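Local coordinates for protein putative glutathione S-transferase (Corynebacterium glutamicum, PDB 3M1G) that probably acts as a glutathione transferase of the ECM4-like, omega-related group, at residues 159-162 against 163-167; 257-260 against 261-265; 299-302 against 303-307. All blocks are in the same frame, centred on the assembly; numbering follows the deposited sequence.

Contact 1 (159-162 against 163-167); sequences IDFN and LEWKQ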
ATOM      1  N   ILE A 159      29.316 -11.414  10.331  1.00 21.16           N
ATOM      2  CA  ILE A 159      30.713 -11.191   9.989  1.00 21.49           C
ATOM      3  C   ILE A 159      31.523 -12.393  10.452  1.00 21.21           C
ATOM      4  O   ILE A 159      32.329 -12.953   9.711  1.00 21.43           O
ATOM      5  CB  ILE A 159      31.268  -9.873  10.598  1.00 21.47           C
ATOM      6  CG1 ILE A 159      30.581  -8.660  10.006  1.00 23.88           C
ATOM      7  CG2 ILE A 159      32.744  -9.733  10.362  1.00 21.54           C
ATOM      8  CD1 ILE A 159      30.555  -8.655   8.461  1.00 23.48           C
ATOM      9  N   ASP A 160      31.277 -12.837  11.672  1.00 21.59           N
ATOM     10  CA  ASP A 160      32.026 -13.987  12.205  1.00 21.48           C
ATOM     11  C   ASP A 160      31.692 -15.301  11.488  1.00 21.59           C
ATOM     12  O   ASP A 160      32.591 -16.122  11.262  1.00 20.73           O
ATOM     13  CB  ASP A 160      31.864 -14.086  13.715  1.00 20.00           C
ATOM     14  CG  ASP A 160      32.590 -12.936  14.460  1.00 23.57           C
ATOM     15  OD1 ASP A 160      33.392 -12.175  13.825  1.00 23.09           O
ATOM     16  OD2 ASP A 160      32.409 -12.824  15.701  1.00 24.31           O
ATOM     17  N   PHE A 161      30.433 -15.502  11.091  1.00 21.40           N
ATOM     18  CA  PHE A 161      30.114 -16.687  10.242  1.00 20.85           C
ATOM     19  C   PHE A 161      31.030 -16.715   8.994  1.00 21.09           C
ATOM     20  O   PHE A 161      31.514 -17.776   8.601  1.00 21.32           O
ATOM     21  CB  PHE A 161      28.652 -16.732   9.764  1.00 20.25           C
ATOM     22  CG  PHE A 161      27.639 -17.192  10.769  1.00 19.82           C
ATOM     23  CD1 PHE A 161      27.982 -17.729  12.023  1.00 19.64           C
ATOM     24  CD2 PHE A 161      26.288 -17.065  10.456  1.00 19.28           C
ATOM     25  CE1 PHE A 161      27.019 -18.147  12.894  1.00 18.73           C
ATOM     26  CE2 PHE A 161      25.323 -17.503  11.302  1.00 17.89           C
ATOM     27  CZ  PHE A 161      25.667 -18.057  12.539  1.00 18.61           C
ATOM     28  N   ASN A 162      31.213 -15.565   8.350  1.00 21.65           N
ATOM     29  CA  ASN A 162      32.074 -15.432   7.187  1.00 21.66           C
ATOM     30  C   ASN A 162      33.560 -15.611   7.460  1.00 22.68           C
ATOM     31  O   ASN A 162      34.231 -16.288   6.699  1.00 22.39           O
ATOM     32  CB  ASN A 162      31.865 -14.069   6.510  1.00 22.03           C
ATOM     33  CG  ASN A 162      30.577 -14.037   5.680  1.00 23.57           C
ATOM     34  OD1 ASN A 162      30.486 -14.745   4.664  1.00 24.07           O
ATOM     35  ND2 ASN A 162      29.565 -13.282   6.138  1.00 19.64           N
ATOM     36  N   LEU A 163      34.087 -14.996   8.519  1.00 22.88           N
ATOM     37  CA  LEU A 163      35.542 -14.942   8.701  1.00 22.87           C
ATOM     38  C   LEU A 163      36.040 -15.960   9.719  1.00 22.74           C
ATOM     39  O   LEU A 163      37.098 -16.502   9.543  1.00 24.67           O
ATOM     40  CB  LEU A 163      35.987 -13.539   9.128  1.00 22.73           C
ATOM     41  CG  LEU A 163      35.601 -12.371   8.209  1.00 23.13           C
ATOM     42  CD1 LEU A 163      36.330 -11.077   8.684  1.00 21.20           C
ATOM     43  CD2 LEU A 163      35.882 -12.711   6.741  1.00 23.12           C
ATOM     44  N   GLU A 164      35.294 -16.224  10.783  1.00 21.93           N
ATOM     45  CA  GLU A 164      35.818 -17.100  11.861  1.00 21.67           C
ATOM     46  C   GLU A 164      35.518 -18.569  11.590  1.00 21.53           C
ATOM     47  O   GLU A 164      36.273 -19.452  12.021  1.00 20.76           O
ATOM     48  CB  GLU A 164      35.207 -16.720  13.199  1.00 22.24           C
ATOM     49  CG  GLU A 164      35.537 -15.288  13.665  1.00 21.35           C
ATOM     50  CD  GLU A 164      37.024 -14.992  13.699  1.00 24.50           C
ATOM     51  OE1 GLU A 164      37.856 -15.871  14.102  1.00 21.48           O
ATOM     52  OE2 GLU A 164      37.357 -13.851  13.328  1.00 25.94           O
ATOM     53  N   TRP A 165      34.431 -18.827  10.863  1.00 20.66           N
ATOM     54  CA  TRP A 165      33.939 -20.200  10.636  1.00 19.72           C
ATOM     55  C   TRP A 165      34.374 -20.768   9.306  1.00 19.76           C
ATOM     56  O   TRP A 165      33.888 -21.806   8.892  1.00 19.51           O
ATOM     57  CB  TRP A 165      32.393 -20.232  10.737  1.00 19.27           C
ATOM     58  CG  TRP A 165      31.843 -20.105  12.121  1.00 18.30           C
ATOM     59  CD1 TRP A 165      31.573 -18.947  12.818  1.00 19.40           C
ATOM     60  CD2 TRP A 165      31.470 -21.182  12.992  1.00 19.60           C
ATOM     61  NE1 TRP A 165      31.072 -19.253  14.056  1.00 19.74           N
ATOM     62  CE2 TRP A 165      30.991 -20.615  14.185  1.00 19.34           C
ATOM     63  CE3 TRP A 165      31.496 -22.579  12.873  1.00 22.48           C
ATOM     64  CZ2 TRP A 165      30.555 -21.392  15.255  1.00 21.31           C
ATOM     65  CZ3 TRP A 165      31.064 -23.348  13.924  1.00 19.83           C
ATOM     66  CH2 TRP A 165      30.603 -22.757  15.110  1.00 21.82           C
ATOM     67  N   LYS A 166      35.330 -20.121   8.642  1.00 21.37           N
ATOM     68  CA  LYS A 166      35.789 -20.498   7.316  1.00 22.40           C
ATOM     69  C   LYS A 166      36.106 -21.967   7.108  1.00 21.66           C
ATOM     70  O   LYS A 166      35.812 -22.537   6.037  1.00 20.15           O
ATOM     71  CB  LYS A 166      37.096 -19.740   6.994  1.00 25.21           C
ATOM     72  CG  LYS A 166      37.019 -18.699   5.939  1.00 32.88           C
ATOM     73  CD  LYS A 166      38.325 -17.800   5.908  1.00 41.00           C
ATOM     74  CE  LYS A 166      38.034 -16.395   5.286  1.00 45.39           C
ATOM     75  NZ  LYS A 166      39.079 -15.371   5.656  1.00 45.11           N
ATOM     76  N   GLN A 167      36.757 -22.590   8.088  1.00 20.03           N
ATOM     77  CA  GLN A 167      37.124 -24.003   7.900  1.00 20.80           C
ATOM     78  C   GLN A 167      35.928 -24.915   7.968  1.00 20.27           C
ATOM     79  O   GLN A 167      36.055 -26.056   7.611  1.00 19.96           O
ATOM     80  CB  GLN A 167      38.174 -24.446   8.924  1.00 21.94           C
ATOM     81  CG  GLN A 167      39.457 -23.617   8.872  1.00 24.01           C
ATOM     82  CD  GLN A 167      40.088 -23.486   7.464  1.00 31.59           C
ATOM     83  OE1 GLN A 167      40.578 -22.404   7.133  1.00 40.08           O
ATOM     84  NE2 GLN A 167      40.089 -24.565   6.654  1.00 31.16           N
TER
HETATM   85  O   HOH W   1      35.558 -11.971  12.256  1.00 25.73           O
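Phe161 and Trp165, four residues apart, form a T-shaped pair: the edge of the phenylalanine is turned toward the five-membered part of the indole, with the planes at 84°. The nearest carbons are Phe161 CD1 and Trp165 CD1, 3.9 Å apart. Beyond this pair Trp165 meets Phe168 edge-to-face and Ile35 of strand 34-36. A lighter apolar touch, Ile159 CG2 to Leu163 CD1 at 4.2 Å, lies on another side of the turn.

The backbone bonds show the helix running out. Leu163 N still reaches Ile159 O in the ordinary way, at 2.9 Å, but Asp160 O takes two donors, Glu164 N at 2.7 Å and Trp165 N at 3.3 Å, the second spanning a wider, five-residue step. Helix 154-163 is the one that follows the last strand of the thioredoxin-like sheet in the glutathione transferase fold, and it packs beside helix 71-83, where Phe161 and Asn162 both rest on Thr79 and Leu83.

The polar pair is acidic. Asp160 OD1 and Glu164 OE2 stand 4.3 Å apart, and water 1 donates to both, at 2.7 Å to Asp160 OD1 and 2.8 Å to Glu164 OE2. Glu164 CG, beside its own backbone N, lies against the Asp160 carboxylate; the side chains run alongside, carboxylate planes 84° apart. Arg34 forms a salt bridge with Asp160 OD2, which should ease the clustering of negative charge, while Glu164 OE1 is bonded to Ala37 N.

Contact 2 (257-260 against 261-265); sequences AVYH and GHFKC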
ATOM      1  N   ALA A 257       4.824  -6.279   1.555  1.00 21.00           N
ATOM      2  CA  ALA A 257       3.980  -7.154   2.375  1.00 20.88           C
ATOM      3  C   ALA A 257       3.529  -6.539   3.710  1.00 20.97           C
ATOM      4  O   ALA A 257       2.417  -6.821   4.177  1.00 20.96           O
ATOM      5  CB  ALA A 257       4.678  -8.523   2.636  1.00 20.08           C
ATOM      6  N   VAL A 258       4.385  -5.727   4.333  1.00 21.37           N
ATOM      7  CA  VAL A 258       4.139  -5.228   5.693  1.00 21.00           C
ATOM      8  C   VAL A 258       4.427  -3.738   5.865  1.00 20.76           C
ATOM      9  O   VAL A 258       3.556  -2.968   6.231  1.00 22.13           O
ATOM     10  CB  VAL A 258       4.968  -5.984   6.765  1.00 21.81           C
ATOM     11  CG1 VAL A 258       4.819  -5.268   8.120  1.00 18.71           C
ATOM     12  CG2 VAL A 258       4.519  -7.447   6.864  1.00 20.15           C
ATOM     13  N   TYR A 259       5.640  -3.317   5.597  1.00 20.25           N
ATOM     14  CA  TYR A 259       6.044  -1.948   5.950  1.00 19.60           C
ATOM     15  C   TYR A 259       5.274  -0.887   5.182  1.00 18.87           C
ATOM     16  O   TYR A 259       4.973   0.183   5.705  1.00 19.75           O
ATOM     17  CB  TYR A 259       7.535  -1.740   5.709  1.00 19.68           C
ATOM     18  CG  TYR A 259       8.470  -2.702   6.482  1.00 20.39           C
ATOM     19  CD1 TYR A 259       8.182  -3.127   7.775  1.00 21.32           C
ATOM     20  CD2 TYR A 259       9.643  -3.181   5.890  1.00 21.06           C
ATOM     21  CE1 TYR A 259       9.057  -3.981   8.468  1.00 20.40           C
ATOM     22  CE2 TYR A 259      10.502  -4.025   6.557  1.00 19.93           C
ATOM     23  CZ  TYR A 259      10.218  -4.410   7.849  1.00 20.38           C
ATOM     24  OH  TYR A 259      11.073  -5.224   8.525  1.00 23.22           O
ATOM     25  N   HIS A 260       4.982  -1.169   3.932  1.00 19.65           N
ATOM     26  CA  HIS A 260       4.224  -0.250   3.053  1.00 18.45           C
ATOM     27  C   HIS A 260       2.939   0.253   3.705  1.00 18.85           C
ATOM     28  O   HIS A 260       2.707   1.459   3.748  1.00 18.49           O
ATOM     29  CB  HIS A 260       3.935  -0.942   1.697  1.00 18.85           C
ATOM     30  CG  HIS A 260       3.247  -0.061   0.698  1.00 18.18           C
ATOM     31  ND1 HIS A 260       1.880   0.148   0.720  1.00 18.01           N
ATOM     32  CD2 HIS A 260       3.735   0.715  -0.307  1.00 17.97           C
ATOM     33  CE1 HIS A 260       1.559   1.044  -0.215  1.00 17.95           C
ATOM     34  NE2 HIS A 260       2.662   1.361  -0.893  1.00 17.75           N
ATOM     35  N   GLY A 261       2.095  -0.669   4.179  1.00 19.48           N
ATOM     36  CA  GLY A 261       0.833  -0.330   4.834  1.00 19.36           C
ATOM     37  C   GLY A 261       0.895  -0.257   6.374  1.00 19.94           C
ATOM     38  O   GLY A 261       0.638   0.789   6.964  1.00 19.66           O
ATOM     39  N   HIS A 262       1.247  -1.376   7.006  1.00 19.97           N
ATOM     40  CA  HIS A 262       1.305  -1.494   8.469  1.00 20.12           C
ATOM     41  C   HIS A 262       2.143  -0.394   9.121  1.00 19.79           C
ATOM     42  O   HIS A 262       1.699   0.201  10.094  1.00 20.90           O
ATOM     43  CB  HIS A 262       1.848  -2.881   8.834  1.00 19.96           C
ATOM     44  CG  HIS A 262       1.840  -3.187  10.301  1.00 20.99           C
ATOM     45  ND1 HIS A 262       0.681  -3.249  11.050  1.00 20.69           N
ATOM     46  CD2 HIS A 262       2.859  -3.510  11.147  1.00 24.33           C
ATOM     47  CE1 HIS A 262       0.987  -3.592  12.294  1.00 24.55           C
ATOM     48  NE2 HIS A 262       2.302  -3.759  12.380  1.00 24.59           N
ATOM     49  N   PHE A 263       3.324  -0.112   8.566  1.00 19.94           N
ATOM     50  CA  PHE A 263       4.213   0.960   9.068  1.00 20.34           C
ATOM     51  C   PHE A 263       4.083   2.289   8.307  1.00 20.84           C
ATOM     52  O   PHE A 263       4.886   3.220   8.525  1.00 21.65           O
ATOM     53  CB  PHE A 263       5.685   0.493   9.029  1.00 20.63           C
ATOM     54  CG  PHE A 263       6.071  -0.499  10.118  1.00 20.52           C
ATOM     55  CD1 PHE A 263       5.197  -0.850  11.130  1.00 21.32           C
ATOM     56  CD2 PHE A 263       7.355  -0.980  10.181  1.00 20.98           C
ATOM     57  CE1 PHE A 263       5.595  -1.704  12.170  1.00 24.00           C
ATOM     58  CE2 PHE A 263       7.754  -1.856  11.236  1.00 22.39           C
ATOM     59  CZ  PHE A 263       6.854  -2.222  12.202  1.00 20.84           C
ATOM     60  N   LYS A 264       3.090   2.380   7.418  1.00 21.43           N
ATOM     61  CA  LYS A 264       2.775   3.625   6.694  1.00 21.26           C
ATOM     62  C   LYS A 264       3.962   4.168   5.910  1.00 21.13           C
ATOM     63  O   LYS A 264       4.069   5.367   5.710  1.00 20.44           O
ATOM     64  CB  LYS A 264       2.244   4.678   7.670  1.00 22.17           C
ATOM     65  CG  LYS A 264       0.995   4.224   8.480  1.00 22.42           C
ATOM     66  CD  LYS A 264       0.380   5.378   9.272  1.00 22.22           C
ATOM     67  CE  LYS A 264      -0.963   5.000   9.918  1.00 23.87           C
ATOM     68  NZ  LYS A 264      -0.851   4.011  11.033  1.00 23.45           N
ATOM     69  N   CYS A 265       4.828   3.279   5.412  1.00 20.54           N
ATOM     70  CA  CYS A 265       6.035   3.708   4.703  1.00 20.59           C
ATOM     71  C   CYS A 265       5.789   3.941   3.192  1.00 21.00           C
ATOM     72  O   CYS A 265       6.679   4.390   2.476  1.00 19.90           O
ATOM     73  CB  CYS A 265       7.120   2.647   4.823  1.00 21.45           C
ATOM     74  SG  CYS A 265       7.770   2.456   6.461  1.00 19.80           S
TER
HETATM   75  O   HOH W   2       1.808  -3.589   3.562  1.00 24.09           O
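The rings of Tyr259 and Phe263 lie nearly parallel, their planes 16° apart, yet they are slid so far that they barely overlap. Tyr259 CD1 and Phe263 CD2 make the closest approach, 3.3 Å, and Tyr201 meets the phenylalanine ring edge-to-face. Val258 CG1 lies obliquely to the His262 ring, 4.0 Å from His262 CD2; chi1 of 171° swings that methyl over the valine's carbonyl side, toward the histidine.

Tyr259 O gathers the chain as it leaves the helix. Cys265 N bonds to it at 3.1 Å with a fairly straight N-H (161°), spanning six residues, and Phe263 N adds a weak bond. Within this loop Gly261 to Lys264 forms a type I turn, and Lys264, its last residue, has a left-handed backbone conformation. Water 2 accepts from Gly261 N at 3.0 Å and donates weakly to Val258 O.

Tyr259 OH is bonded to Tyr302 OH; both tyrosines are predicted to lower the pKa of the active-site cysteine. The ring of His260 meets that of His260 of the second subunit, their planes steeply inclined, and Lys264 NZ bonds to Asn310 there. Within the chain, Val258 and His262 lean on helix 295-305, while Cys265 packs against helices 199-204 and 209-229.

Contact 3 (299-302 against 303-307); sequences KQHY and YITHA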
ATOM      1  N   LYS A 299       3.862 -11.773   7.687  1.00 21.26           N
ATOM      2  CA  LYS A 299       2.628 -10.953   7.774  1.00 21.36           C
ATOM      3  C   LYS A 299       1.845 -11.197   9.059  1.00 22.10           C
ATOM      4  O   LYS A 299       1.354 -10.267   9.706  1.00 21.13           O
ATOM      5  CB  LYS A 299       1.726 -11.200   6.563  1.00 20.78           C
ATOM      6  CG  LYS A 299       2.307 -10.706   5.227  1.00 21.56           C
ATOM      7  CD  LYS A 299       1.468 -11.190   4.042  1.00 21.66           C
ATOM      8  CE  LYS A 299       0.098 -10.488   3.949  1.00 21.50           C
ATOM      9  NZ  LYS A 299      -0.764 -11.153   2.944  1.00 21.21           N
ATOM     10  N   GLN A 300       1.726 -12.468   9.454  1.00 23.47           N
ATOM     11  CA  GLN A 300       1.033 -12.778  10.693  1.00 23.74           C
ATOM     12  C   GLN A 300       1.696 -12.110  11.902  1.00 24.47           C
ATOM     13  O   GLN A 300       1.008 -11.567  12.788  1.00 24.84           O
ATOM     14  CB  GLN A 300       0.947 -14.284  10.893  1.00 24.42           C
ATOM     15  CG  GLN A 300      -0.072 -14.893   9.943  1.00 26.47           C
ATOM     16  CD  GLN A 300      -0.214 -16.381  10.156  1.00 30.34           C
ATOM     17  OE1 GLN A 300       0.553 -16.959  10.876  1.00 31.69           O
ATOM     18  NE2 GLN A 300      -1.195 -16.989   9.532  1.00 32.92           N
ATOM     19  N   HIS A 301       3.019 -12.115  11.947  1.00 24.47           N
ATOM     20  CA  HIS A 301       3.693 -11.568  13.113  1.00 25.20           C
ATOM     21  C   HIS A 301       3.384 -10.073  13.258  1.00 24.62           C
ATOM     22  O   HIS A 301       2.969  -9.599  14.304  1.00 24.86           O
ATOM     23  CB  HIS A 301       5.199 -11.751  13.053  1.00 26.03           C
ATOM     24  CG  HIS A 301       5.912 -10.965  14.109  1.00 27.36           C
ATOM     25  ND1 HIS A 301       5.922 -11.350  15.432  1.00 27.73           N
ATOM     26  CD2 HIS A 301       6.552  -9.772  14.057  1.00 28.89           C
ATOM     27  CE1 HIS A 301       6.544 -10.429  16.150  1.00 27.84           C
ATOM     28  NE2 HIS A 301       6.936  -9.462  15.341  1.00 27.64           N
ATOM     29  N   TYR A 302       3.558  -9.332  12.190  1.00 24.18           N
ATOM     30  CA  TYR A 302       3.449  -7.884  12.298  1.00 23.93           C
ATOM     31  C   TYR A 302       1.999  -7.475  12.535  1.00 22.68           C
ATOM     32  O   TYR A 302       1.707  -6.699  13.448  1.00 21.93           O
ATOM     33  CB  TYR A 302       3.995  -7.226  11.027  1.00 24.30           C
ATOM     34  CG  TYR A 302       5.485  -7.141  10.996  1.00 26.46           C
ATOM     35  CD1 TYR A 302       6.247  -8.193  10.496  1.00 29.36           C
ATOM     36  CD2 TYR A 302       6.145  -6.022  11.485  1.00 27.77           C
ATOM     37  CE1 TYR A 302       7.618  -8.126  10.456  1.00 28.60           C
ATOM     38  CE2 TYR A 302       7.528  -5.935  11.465  1.00 30.53           C
ATOM     39  CZ  TYR A 302       8.271  -7.014  10.965  1.00 30.88           C
ATOM     40  OH  TYR A 302       9.654  -6.951  10.902  1.00 32.53           O
ATOM     41  N   TYR A 303       1.103  -8.007  11.710  1.00 22.30           N
ATOM     42  CA  TYR A 303      -0.296  -7.550  11.679  1.00 21.81           C
ATOM     43  C   TYR A 303      -1.087  -8.058  12.880  1.00 22.88           C
ATOM     44  O   TYR A 303      -2.052  -7.396  13.297  1.00 22.28           O
ATOM     45  CB  TYR A 303      -1.005  -7.949  10.369  1.00 21.33           C
ATOM     46  CG  TYR A 303      -0.687  -7.064   9.189  1.00 21.01           C
ATOM     47  CD1 TYR A 303      -1.318  -5.824   9.031  1.00 23.03           C
ATOM     48  CD2 TYR A 303       0.258  -7.436   8.229  1.00 20.28           C
ATOM     49  CE1 TYR A 303      -1.038  -4.991   7.915  1.00 19.66           C
ATOM     50  CE2 TYR A 303       0.529  -6.607   7.112  1.00 19.04           C
ATOM     51  CZ  TYR A 303      -0.120  -5.388   6.991  1.00 19.91           C
ATOM     52  OH  TYR A 303       0.138  -4.568   5.929  1.00 22.49           O
ATOM     53  N   ILE A 304      -0.719  -9.222  13.428  1.00 22.93           N
ATOM     54  CA  ILE A 304      -1.443  -9.776  14.592  1.00 23.70           C
ATOM     55  C   ILE A 304      -0.839  -9.293  15.913  1.00 24.74           C
ATOM     56  O   ILE A 304      -1.536  -8.865  16.795  1.00 25.25           O
ATOM     57  CB  ILE A 304      -1.479 -11.311  14.574  1.00 24.38           C
ATOM     58  CG1 ILE A 304      -2.303 -11.782  13.369  1.00 24.27           C
ATOM     59  CG2 ILE A 304      -2.089 -11.876  15.887  1.00 24.25           C
ATOM     60  CD1 ILE A 304      -2.265 -13.319  13.165  1.00 26.53           C
ATOM     61  N   THR A 305       0.472  -9.300  15.995  1.00 26.08           N
ATOM     62  CA  THR A 305       1.204  -8.947  17.213  1.00 27.65           C
ATOM     63  C   THR A 305       1.211  -7.474  17.582  1.00 27.07           C
ATOM     64  O   THR A 305       1.237  -7.153  18.756  1.00 26.43           O
ATOM     65  CB  THR A 305       2.669  -9.443  17.018  1.00 27.81           C
ATOM     66  OG1 THR A 305       2.627 -10.863  17.114  1.00 30.49           O
ATOM     67  CG2 THR A 305       3.662  -8.835  17.977  1.00 30.84           C
ATOM     68  N   HIS A 306       1.209  -6.576  16.596  1.00 26.88           N
ATOM     69  CA  HIS A 306       1.319  -5.151  16.882  1.00 26.61           C
ATOM     70  C   HIS A 306      -0.077  -4.551  17.026  1.00 27.22           C
ATOM     71  O   HIS A 306      -0.540  -3.743  16.175  1.00 26.58           O
ATOM     72  CB  HIS A 306       2.112  -4.417  15.802  1.00 27.10           C
ATOM     73  CG  HIS A 306       3.535  -4.858  15.682  1.00 27.64           C
ATOM     74  ND1 HIS A 306       4.278  -4.667  14.536  1.00 28.26           N
ATOM     75  CD2 HIS A 306       4.348  -5.504  16.555  1.00 27.95           C
ATOM     76  CE1 HIS A 306       5.491  -5.164  14.714  1.00 29.31           C
ATOM     77  NE2 HIS A 306       5.559  -5.674  15.930  1.00 27.45           N
ATOM     78  N   ALA A 307      -0.737  -4.952  18.112  1.00 26.57           N
ATOM     79  CA  ALA A 307      -2.098  -4.569  18.409  1.00 27.36           C
ATOM     80  C   ALA A 307      -2.243  -3.073  18.727  1.00 27.84           C
ATOM     81  O   ALA A 307      -3.317  -2.505  18.534  1.00 28.10           O
ATOM     82  CB  ALA A 307      -2.649  -5.436  19.570  1.00 27.01           C
TER
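His306 folds back over the last turn of helix 295-305 and can be followed against Tyr302 atom by atom. Its CB sits 3.3 Å from Tyr302 O, and with chi1 at -63° CG stays beside the backbone N, 3.4 Å from that same oxygen. Tyr302 CA lies over one face of the imidazole. ND1 leaves the segment to bond His262 NE2, CE1 comes within 3.4 Å of Tyr302 CD2, and NE2 ends 4.1 Å from His301 NE2. The two NE2 atoms share a partner, Asp99 OD2, which is hydrogen-bonded to both and so ties the imidazoles to a single carboxylate. The His306 plane stands almost at right angles (88°) to the Tyr302 ring, though the approach is oblique, and with His301 the three make an aromatic cluster.

His301 CE1 also touches Thr305 CG2 at 3.8 Å. Tyr303 turns the other way: the edge of its ring meets Lys299 O, with CD2 at 3.4 Å from that oxygen, which also accepts Tyr303 N at 3.0 Å. The helical pattern persists to His306 N, bonded to Tyr302 O at 3.2 Å; an inverse gamma turn centred on His306 then takes the chain away.

Tyr302 OH bonds Tyr201 OH, the predicted proton donor/acceptor. His301 rests on Ala69, next to the predicted nucleophile Cys70, while Tyr302 and Tyr303 pack against Val258 of helix 255-259.

Contacts 2 and 3 are neighbours, with centres about 12 Å apart; contact 1 lies on the other side of the chain's centre, about 34 Å from either. Contact 2 is the buried one, whereas contacts 1 and 3 each combine buried rings with more open residues. All three mark the end of a helix, but of different helices: 154-163, 255-259 and 295-305. Contact 1, away from the annotated sites, relies on acidic groups, a water and a T-shaped pair beside strand 34-36. Contacts 2 and 3 instead join through tyrosine hydroxyls, which belong to the predicted site, and through a pair of imidazoles next to it, and contact 2 also reaches the second subunit.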